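PDB 3NUR: amidohydrolase from Staphylococcus aureus, which probably hydrolyses carbon–nitrogen bonds other than peptide bonds in linear amides, as a TIM-barrel amidohydrolase with a bound metal ion. Local coordinates for residues Y222-I233 against I251-P259. Residues are numbered along the deposited sequence; the frame is centred on the assembly and turned at random. Where two conformers were deposited one is given.
Sequences YGWHIDVGIHAI and IGHWGEFIP
At the metal-binding end of this amidohydrolase TIM barrel, the loop that follows strand 249-251 packs against helix 223-237, and the carboxylate of E256 joins the two by bridging H225 of the helix and H253 of the loop. H225 ND1 donates to E256 OE1 over 2.8 Å, in the ring plane and at the syn lone pair, with imidazole and carboxylate planes only 17° apart. H253 ND1 donates to E256 OE2, also over 2.8 Å, from well out of the carboxylate plane but in a straighter bond (163°). Each oxygen thus has its own histidine, and the two imidazoles form an edge-to-face pair in which H225 CE1 sits over the centre of the H253 ring. A turn about the CB-CG bond of E256 (chi2 -71°) swings the carboxylate toward the two histidines, and V228 CG1 packs tightly against E256 CD, 3.2 Å away. The side chain of H253 is about 5 Å from the calcium ion bound by E28, H30, H192 and D316, which places this polar cluster beside the metal site. G229 allows close approach of the backbones, its CA making a CH···O contact with E256 O. Farther along the helix, I258 CD1 fits against A232 CB and G229 O, while I233 CD1 lies alongside I258 CG1, the two side chains running antiparallel, and both residues also touch F282 of helix 278-284. Near the start of the helix F257, in the type I' turn G255-I258, turns its edge to the face of Y222, the N-cap residue. I226 CD1 covers one face of the F257 ring, 3.6 Å from its centroid.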
ATOM      1  N   TYR A 222     -12.989 -10.133  -2.378  1.00  7.83           N
ATOM      2  CA  TYR A 222     -13.485  -9.650  -1.083  1.00  7.01           C
ATOM      3  C   TYR A 222     -12.497  -9.878   0.069  1.00 10.45           C
ATOM      4  O   TYR A 222     -12.117  -8.925   0.734  1.00  8.88           O
ATOM      5  CB  TYR A 222     -14.821 -10.382  -0.732  1.00  7.63           C
ATOM      6  CG  TYR A 222     -15.797  -9.598   0.125  1.00  7.60           C
ATOM      7  CD1 TYR A 222     -15.941  -9.872   1.483  1.00  8.51           C
ATOM      8  CD2 TYR A 222     -16.602  -8.609  -0.429  1.00  7.84           C
ATOM      9  CE1 TYR A 222     -16.894  -9.201   2.260  1.00  6.95           C
ATOM     10  CE2 TYR A 222     -17.544  -7.924   0.340  1.00  8.86           C
ATOM     11  CZ  TYR A 222     -17.653  -8.189   1.693  1.00 10.07           C
ATOM     12  OH  TYR A 222     -18.577  -7.498   2.446  1.00 11.49           O
ATOM     13  N   GLY A 223     -12.170 -11.144   0.328  1.00  6.70           N
ATOM     14  CA  GLY A 223     -11.429 -11.607   1.484  1.00  6.95           C
ATOM     15  C   GLY A 223     -10.124 -10.930   1.852  1.00 11.09           C
ATOM     16  O   GLY A 223      -9.907 -10.621   3.029  1.00  9.84           O
ATOM     17  N   TRP A 224      -9.216 -10.759   0.888  1.00  8.44           N
ATOM     18  CA  TRP A 224      -7.943 -10.182   1.301  1.00  8.86           C
ATOM     19  C   TRP A 224      -8.015  -8.687   1.577  1.00 11.17           C
ATOM     20  O   TRP A 224      -7.149  -8.143   2.255  1.00 10.62           O
ATOM     21  CB  TRP A 224      -6.752 -10.672   0.471  1.00  7.95           C
ATOM     22  CG  TRP A 224      -6.640 -10.209  -0.961  1.00  9.47           C
ATOM     23  CD1 TRP A 224      -7.099  -9.042  -1.494  1.00 12.01           C
ATOM     24  CD2 TRP A 224      -5.786 -10.795  -1.952  1.00 10.03           C
ATOM     25  NE1 TRP A 224      -6.633  -8.892  -2.783  1.00 11.26           N
ATOM     26  CE2 TRP A 224      -5.826  -9.955  -3.090  1.00 14.04           C
ATOM     27  CE3 TRP A 224      -5.004 -11.963  -1.996  1.00 12.02           C
ATOM     28  CZ2 TRP A 224      -5.134 -10.262  -4.276  1.00 14.41           C
ATOM     29  CZ3 TRP A 224      -4.338 -12.277  -3.175  1.00 13.92           C
ATOM     30  CH2 TRP A 224      -4.391 -11.426  -4.291  1.00 14.73           C
ATOM     31  N   HIS A 225      -9.107  -8.055   1.115  1.00  7.53           N
ATOM     32  CA  HIS A 225      -9.395  -6.636   1.366  1.00  6.24           C
ATOM     33  C   HIS A 225      -9.959  -6.491   2.787  1.00 10.08           C
ATOM     34  O   HIS A 225      -9.532  -5.617   3.549  1.00  8.58           O
ATOM     35  CB  HIS A 225     -10.346  -6.103   0.282  1.00  6.19           C
ATOM     36  CG  HIS A 225      -9.705  -6.189  -1.072  1.00  8.19           C
ATOM     37  ND1 HIS A 225      -8.623  -5.398  -1.402  1.00  9.56           N
ATOM     38  CD2 HIS A 225      -9.953  -7.043  -2.098  1.00  8.82           C
ATOM     39  CE1 HIS A 225      -8.264  -5.769  -2.630  1.00  8.98           C
ATOM     40  NE2 HIS A 225      -9.043  -6.748  -3.093  1.00  8.93           N
ATOM     41  N   ILE A 226     -10.888  -7.391   3.165  1.00  6.88           N
ATOM     42  CA  ILE A 226     -11.422  -7.434   4.530  1.00  5.77           C
ATOM     43  C   ILE A 226     -10.234  -7.594   5.487  1.00 10.40           C
ATOM     44  O   ILE A 226     -10.116  -6.851   6.471  1.00  7.84           O
ATOM     45  CB  ILE A 226     -12.395  -8.638   4.669  1.00  8.58           C
ATOM     46  CG1 ILE A 226     -13.690  -8.411   3.866  1.00  8.29           C
ATOM     47  CG2 ILE A 226     -12.652  -8.997   6.141  1.00  9.61           C
ATOM     48  CD1 ILE A 226     -14.725  -7.331   4.446  1.00  8.06           C
ATOM     49  N   ASP A 227      -9.326  -8.536   5.149  1.00  8.41           N
ATOM     50  CA  ASP A 227      -8.152  -8.823   5.964  1.00  7.67           C
ATOM     51  C   ASP A 227      -7.238  -7.605   6.214  1.00 10.02           C
ATOM     52  O   ASP A 227      -6.893  -7.311   7.371  1.00  8.33           O
ATOM     53  CB  ASP A 227      -7.399  -9.997   5.347  1.00  7.72           C
ATOM     54  CG  ASP A 227      -6.237 -10.470   6.162  1.00 13.36           C
ATOM     55  OD1 ASP A 227      -6.398 -11.476   6.886  1.00 10.92           O
ATOM     56  OD2 ASP A 227      -5.132  -9.894   6.007  1.00 17.97           O
ATOM     57  N   VAL A 228      -6.863  -6.879   5.145  1.00  8.28           N
ATOM     58  CA  VAL A 228      -5.977  -5.719   5.312  1.00  9.07           C
ATOM     59  C   VAL A 228      -6.619  -4.569   6.109  1.00 10.95           C
ATOM     60  O   VAL A 228      -5.918  -3.910   6.878  1.00 10.43           O
ATOM     61  CB  VAL A 228      -5.261  -5.313   4.006  1.00 14.16           C
ATOM     62  CG1 VAL A 228      -6.257  -4.874   2.965  1.00 13.64           C
ATOM     63  CG2 VAL A 228      -4.200  -4.241   4.250  1.00 14.80           C
ATOM     64  N   GLY A 229      -7.942  -4.399   5.991  1.00  7.89           N
ATOM     65  CA  GLY A 229      -8.668  -3.388   6.764  1.00  7.37           C
ATOM     66  C   GLY A 229      -8.584  -3.721   8.245  1.00 10.28           C
ATOM     67  O   GLY A 229      -8.325  -2.849   9.081  1.00  9.42           O
ATOM     68  N   ILE A 230      -8.777  -5.012   8.580  1.00  6.76           N
ATOM     69  CA  ILE A 230      -8.698  -5.481   9.972  0.60  5.64           C
ATOM     70  C   ILE A 230      -7.273  -5.256  10.501  1.00  8.32           C
ATOM     71  O   ILE A 230      -7.105  -4.767  11.627  1.00  7.66           O
ATOM     72  CB  ILE A 230      -9.217  -6.948  10.076  0.60  7.15           C
ATOM     73  CG1 ILE A 230     -10.757  -6.987   9.841  0.60  6.75           C
ATOM     74  CG2 ILE A 230      -8.824  -7.626  11.409  0.60  7.51           C
ATOM     75  CD1 ILE A 230     -11.392  -8.406   9.688  0.60  3.00           C
ATOM     76  N   HIS A 231      -6.260  -5.551   9.681  1.00  7.02           N
ATOM     77  CA  HIS A 231      -4.852  -5.368  10.010  1.00  6.54           C
ATOM     78  C   HIS A 231      -4.585  -3.881  10.307  1.00  9.71           C
ATOM     79  O   HIS A 231      -4.016  -3.568  11.343  1.00  8.03           O
ATOM     80  CB  HIS A 231      -3.970  -5.829   8.835  1.00  6.62           C
ATOM     81  CG  HIS A 231      -2.518  -6.008   9.183  1.00  8.81           C
ATOM     82  ND1 HIS A 231      -1.648  -6.583   8.290  1.00 10.43           N
ATOM     83  CD2 HIS A 231      -1.838  -5.722  10.327  1.00 10.44           C
ATOM     84  CE1 HIS A 231      -0.468  -6.628   8.903  1.00  9.71           C
ATOM     85  NE2 HIS A 231      -0.528  -6.092  10.116  1.00  9.71           N
ATOM     86  N   ALA A 232      -5.055  -2.964   9.442  1.00  8.24           N
ATOM     87  CA  ALA A 232      -4.855  -1.538   9.686  1.00  7.10           C
ATOM     88  C   ALA A 232      -5.521  -1.109  11.014  1.00  7.92           C
ATOM     89  O   ALA A 232      -4.922  -0.340  11.746  1.00  7.25           O
ATOM     90  CB  ALA A 232      -5.378  -0.708   8.517  1.00  7.46           C
ATOM     91  N   ILE A 233      -6.732  -1.630  11.332  1.00  5.35           N
ATOM     92  CA  ILE A 233      -7.424  -1.309  12.591  1.00  5.76           C
ATOM     93  C   ILE A 233      -6.604  -1.800  13.786  1.00  8.83           C
ATOM     94  O   ILE A 233      -6.485  -1.074  14.756  1.00 10.09           O
ATOM     95  CB  ILE A 233      -8.891  -1.817  12.596  1.00  8.37           C
ATOM     96  CG1 ILE A 233      -9.708  -1.067  11.509  1.00  8.61           C
ATOM     97  CG2 ILE A 233      -9.531  -1.598  13.987  1.00  8.31           C
ATOM     98  CD1 ILE A 233     -10.961  -1.889  11.029  1.00 10.68           C
ATOM     99  N   ILE A 251      -3.278   3.008   2.465  1.00  7.59           N
ATOM    100  CA  ILE A 251      -4.074   1.822   2.162  1.00  7.59           C
ATOM    101  C   ILE A 251      -4.814   2.049   0.861  1.00 11.97           C
ATOM    102  O   ILE A 251      -5.264   3.158   0.595  1.00 12.01           O
ATOM    103  CB  ILE A 251      -5.015   1.377   3.295  1.00 10.29           C
ATOM    104  CG1 ILE A 251      -5.953   2.534   3.762  1.00 10.65           C
ATOM    105  CG2 ILE A 251      -4.202   0.706   4.455  1.00 10.19           C
ATOM    106  CD1 ILE A 251      -6.961   2.123   4.914  1.00 17.70           C
ATOM    107  N   GLY A 252      -4.921   0.995   0.071  1.00  9.16           N
ATOM    108  CA  GLY A 252      -5.570   1.021  -1.226  1.00  7.52           C
ATOM    109  C   GLY A 252      -7.003   0.561  -1.194  1.00  8.92           C
ATOM    110  O   GLY A 252      -7.633   0.526  -0.134  1.00  9.19           O
ATOM    111  N   HIS A 253      -7.537   0.231  -2.379  1.00  5.80           N
ATOM    112  CA  HIS A 253      -8.904  -0.259  -2.576  1.00  6.04           C
ATOM    113  C   HIS A 253      -9.932   0.541  -1.797  1.00  9.33           C
ATOM    114  O   HIS A 253     -10.853  -0.025  -1.165  1.00  8.28           O
ATOM    115  CB  HIS A 253      -8.959  -1.778  -2.318  1.00  7.39           C
ATOM    116  CG  HIS A 253      -7.851  -2.486  -3.042  1.00 10.76           C
ATOM    117  ND1 HIS A 253      -6.630  -2.742  -2.428  1.00 12.09           N
ATOM    118  CD2 HIS A 253      -7.775  -2.849  -4.341  1.00 12.02           C
ATOM    119  CE1 HIS A 253      -5.859  -3.259  -3.376  1.00 11.54           C
ATOM    120  NE2 HIS A 253      -6.513  -3.365  -4.533  1.00 12.17           N
ATOM    121  N   TRP A 254      -9.798   1.890  -1.894  1.00  7.41           N
ATOM    122  CA  TRP A 254     -10.694   2.856  -1.267  1.00  8.42           C
ATOM    123  C   TRP A 254     -10.775   2.751   0.269  1.00 11.59           C
ATOM    124  O   TRP A 254     -11.782   3.137   0.875  1.00 11.73           O
ATOM    125  CB  TRP A 254     -12.099   2.799  -1.933  1.00  7.72           C
ATOM    126  CG  TRP A 254     -12.120   3.242  -3.373  1.00  9.97           C
ATOM    127  CD1 TRP A 254     -12.505   2.500  -4.451  1.00 12.80           C
ATOM    128  CD2 TRP A 254     -11.805   4.553  -3.877  1.00  9.89           C
ATOM    129  NE1 TRP A 254     -12.428   3.258  -5.601  1.00 12.27           N
ATOM    130  CE2 TRP A 254     -12.024   4.528  -5.275  1.00 13.37           C
ATOM    131  CE3 TRP A 254     -11.388   5.754  -3.278  1.00 11.52           C
ATOM    132  CZ2 TRP A 254     -11.837   5.655  -6.083  1.00 12.57           C
ATOM    133  CZ3 TRP A 254     -11.138   6.856  -4.089  1.00 12.89           C
ATOM    134  CH2 TRP A 254     -11.360   6.800  -5.472  1.00 13.30           C
ATOM    135  N   GLY A 255      -9.711   2.252   0.889  1.00  7.99           N
ATOM    136  CA  GLY A 255      -9.679   2.125   2.344  1.00  7.16           C
ATOM    137  C   GLY A 255      -9.946   0.743   2.892  1.00  9.62           C
ATOM    138  O   GLY A 255     -10.062   0.588   4.117  1.00  9.91           O
ATOM    139  N   GLU A 256     -10.028  -0.293   2.005  1.00  7.50           N
ATOM    140  CA  GLU A 256     -10.158  -1.695   2.458  1.00  7.39           C
ATOM    141  C   GLU A 256     -11.317  -1.871   3.442  1.00  8.86           C
ATOM    142  O   GLU A 256     -11.177  -2.540   4.477  1.00  8.10           O
ATOM    143  CB  GLU A 256      -8.813  -2.158   3.080  1.00  7.90           C
ATOM    144  CG  GLU A 256      -7.594  -1.866   2.193  1.00  7.92           C
ATOM    145  CD  GLU A 256      -7.425  -2.692   0.929  1.00 12.78           C
ATOM    146  OE1 GLU A 256      -8.346  -3.462   0.576  1.00 11.83           O
ATOM    147  OE2 GLU A 256      -6.335  -2.608   0.313  1.00 11.27           O
ATOM    148  N   PHE A 257     -12.466  -1.278   3.071  1.00  7.65           N
ATOM    149  CA  PHE A 257     -13.774  -1.234   3.750  1.00  6.71           C
ATOM    150  C   PHE A 257     -13.858  -0.290   4.942  1.00  9.93           C
ATOM    151  O   PHE A 257     -14.970   0.007   5.379  1.00  8.89           O
ATOM    152  CB  PHE A 257     -14.221  -2.619   4.222  1.00  8.15           C
ATOM    153  CG  PHE A 257     -14.524  -3.598   3.127  1.00  8.62           C
ATOM    154  CD1 PHE A 257     -15.819  -3.721   2.624  1.00 10.61           C
ATOM    155  CD2 PHE A 257     -13.535  -4.451   2.641  1.00 10.41           C
ATOM    156  CE1 PHE A 257     -16.115  -4.670   1.652  1.00 10.79           C
ATOM    157  CE2 PHE A 257     -13.831  -5.397   1.660  1.00 11.75           C
ATOM    158  CZ  PHE A 257     -15.128  -5.520   1.202  1.00 10.32           C
ATOM    159  N   ILE A 258     -12.714   0.129   5.515  1.00  7.28           N
ATOM    160  CA  ILE A 258     -12.726   0.967   6.728  1.00  6.48           C
ATOM    161  C   ILE A 258     -13.627   2.241   6.630  1.00 10.81           C
ATOM    162  O   ILE A 258     -14.402   2.475   7.568  1.00 10.37           O
ATOM    163  CB  ILE A 258     -11.300   1.303   7.238  1.00  7.39           C
ATOM    164  CG1 ILE A 258     -10.568   0.017   7.652  1.00  6.59           C
ATOM    165  CG2 ILE A 258     -11.377   2.297   8.463  1.00  8.73           C
ATOM    166  CD1 ILE A 258      -9.017   0.174   7.622  1.00  9.37           C
ATOM    167  N   PRO A 259     -13.585   3.040   5.528  1.00  8.40           N
ATOM    168  CA  PRO A 259     -14.437   4.241   5.467  1.00  8.29           C
ATOM    169  C   PRO A 259     -15.930   3.988   5.574  1.00 12.50           C
ATOM    170  O   PRO A 259     -16.659   4.905   5.939  1.00 14.88           O
ATOM    171  CB  PRO A 259     -14.066   4.878   4.117  1.00  9.56           C
ATOM    172  CG  PRO A 259     -12.654   4.398   3.874  1.00 12.56           C
ATOM    173  CD  PRO A 259     -12.716   2.960   4.326  1.00  8.93           C
TER